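PDB 3QQM: Mlr3007 protein from Mesorhizobium loti, which probably catalyses the pyridoxal-phosphate-dependent transfer of the amino group of leucine, isoleucine or valine to 2-oxoglutarate, as a class-IV aminotransferase. Local coordinates for residues A[55-60]-A[81-85]. Numbering follows the deposited sequence.
With EDO (1,2-ethanediol), chain Q.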
loop_
_atom_site.group_PDB
_atom_site.type_symbol
_atom_site.label_atom_id
_atom_site.label_comp_id
_atom_site.label_asym_id
_atom_site.label_seq_id
_atom_site.Cartn_x
_atom_site.Cartn_y
_atom_site.Cartn_z
ATOM N N ARG A 55 24.092 -0.365 -0.829
ATOM C CA ARG A 55 23.705 1.045 -0.838
ATOM C C ARG A 55 22.327 1.277 -0.166
ATOM O O ARG A 55 22.111 2.297 0.512
ATOM C CB ARG A 55 23.694 1.542 -2.270
ATOM C CG ARG A 55 23.140 2.915 -2.465
ATOM C CD ARG A 55 23.069 3.243 -3.963
ATOM N NE ARG A 55 24.395 3.171 -4.602
ATOM C CZ ARG A 55 24.625 3.467 -5.877
ATOM N NH1 ARG A 55 23.625 3.895 -6.655
ATOM N NH2 ARG A 55 25.865 3.364 -6.367
ATOM N N ILE A 56 21.404 0.339 -0.379
ATOM C CA ILE A 56 20.087 0.414 0.229
ATOM C C ILE A 56 20.272 0.350 1.741
ATOM O O ILE A 56 19.719 1.145 2.456
ATOM C CB ILE A 56 19.144 -0.733 -0.261
ATOM C CG1 ILE A 56 18.858 -0.583 -1.749
ATOM C CG2 ILE A 56 17.854 -0.738 0.519
ATOM C CD1 ILE A 56 18.236 0.723 -2.112
ATOM N N ALA A 57 21.063 -0.608 2.208
ATOM C CA ALA A 57 21.340 -0.744 3.647
ATOM C C ALA A 57 21.992 0.523 4.202
ATOM O O ALA A 57 21.709 0.901 5.323
ATOM C CB ALA A 57 22.221 -1.978 3.940
ATOM N N GLU A 58 22.861 1.171 3.414
ATOM C CA GLU A 58 23.531 2.388 3.847
ATOM C C GLU A 58 22.542 3.501 4.070
ATOM O O GLU A 58 22.553 4.117 5.137
ATOM C CB GLU A 58 24.627 2.864 2.847
ATOM C CG GLU A 58 25.927 1.992 2.814
ATOM C CD GLU A 58 26.957 2.420 1.727
ATOM O OE1 GLU A 58 28.079 1.831 1.725
ATOM O OE2 GLU A 58 26.661 3.319 0.871
ATOM N N VAL A 59 21.690 3.783 3.082
ATOM C CA VAL A 59 20.731 4.883 3.249
ATOM C C VAL A 59 19.731 4.615 4.395
ATOM O O VAL A 59 19.405 5.520 5.154
ATOM C CB VAL A 59 19.988 5.260 1.934
ATOM C CG1 VAL A 59 20.981 5.683 0.890
ATOM C CG2 VAL A 59 19.122 4.113 1.407
ATOM N N LEU A 60 19.265 3.376 4.528
ATOM C CA LEU A 60 18.330 3.031 5.611
ATOM C C LEU A 60 19.006 3.195 6.989
ATOM O O LEU A 60 18.429 3.789 7.898
ATOM C CB LEU A 60 17.788 1.621 5.443
ATOM C CG LEU A 60 16.856 1.427 4.260
ATOM C CD1 LEU A 60 16.560 -0.063 4.030
ATOM C CD2 LEU A 60 15.576 2.247 4.453
ATOM N N GLY A 81 19.800 3.518 -10.130
ATOM C CA GLY A 81 20.349 2.996 -8.858
ATOM C C GLY A 81 20.391 4.035 -7.728
ATOM O O GLY A 81 20.675 3.677 -6.589
ATOM N N ASP A 82 20.124 5.314 -8.040
ATOM C CA ASP A 82 20.096 6.373 -7.011
ATOM C C ASP A 82 19.006 6.009 -6.025
ATOM O O ASP A 82 17.926 5.514 -6.430
ATOM C CB ASP A 82 19.855 7.792 -7.595
ATOM C CG ASP A 82 21.059 8.331 -8.435
ATOM O OD1 ASP A 82 22.129 7.691 -8.449
ATOM O OD2 ASP A 82 20.921 9.409 -9.088
ATOM N N ALA A 83 19.291 6.207 -4.741
ATOM C CA ALA A 83 18.354 5.874 -3.671
ATOM C C ALA A 83 18.289 6.887 -2.543
ATOM O O ALA A 83 19.263 7.564 -2.225
ATOM C CB ALA A 83 18.708 4.518 -3.081
ATOM N N THR A 84 17.118 6.964 -1.928
ATOM C CA THR A 84 16.890 7.829 -0.806
ATOM C C THR A 84 16.085 7.111 0.251
ATOM O O THR A 84 15.328 6.189 -0.043
ATOM C CB THR A 84 16.111 9.139 -1.200
ATOM O OG1 THR A 84 14.795 8.798 -1.689
ATOM C CG2 THR A 84 16.886 9.947 -2.247
ATOM N N ALA A 85 16.283 7.541 1.493
ATOM C CA ALA A 85 15.543 7.040 2.630
ATOM C C ALA A 85 15.241 8.233 3.539
ATOM O O ALA A 85 16.125 9.035 3.861
ATOM C CB ALA A 85 16.310 5.977 3.366
HETATM C C1 EDO Q . 16.544 8.815 -6.276
HETATM O O1 EDO Q . 15.863 9.963 -6.783
HETATM C C2 EDO Q . 15.639 7.995 -5.349
HETATM O O2 EDO Q . 14.713 8.794 -4.611
#
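Val59 lies over the strand backbone between Ala83 and Ala85, its CG1 4.0 Å from Ala83 O and its CG2 3.9 Å from Ala85 CB. Ile56 and Leu60 flank it on the helix: Ile56 CD1 reaches Ala83 CB at 3.9 Å, and Leu60 CD2 reaches Ala85 CB at 4.0 Å. This is the classic packing of a helix on a β-sheet, here with helix 53-64 covering strand 83-89, outermost within this chain's antiparallel sheet. The alternation of a strand decides which residues meet the helix: both alanines point toward it, whereas Thr84 points away and hydrogen-bonds 1,2-ethanediol. The axes of segments 55-60 and 83-85 approach to 7.6 Å at a 30° angle, consistent with the small alanine methyls. All three aliphatic side chains also touch Leu75 of neighbouring strand 71-78, extending the apolar layer into the sheet. At the turn, Arg55 NH1 makes a weak 3.0 Å hydrogen bond to Gly81 O. The chemistry of the contact implies an interface held mainly by van der Waals packing, with one weak hydrogen bond at one end.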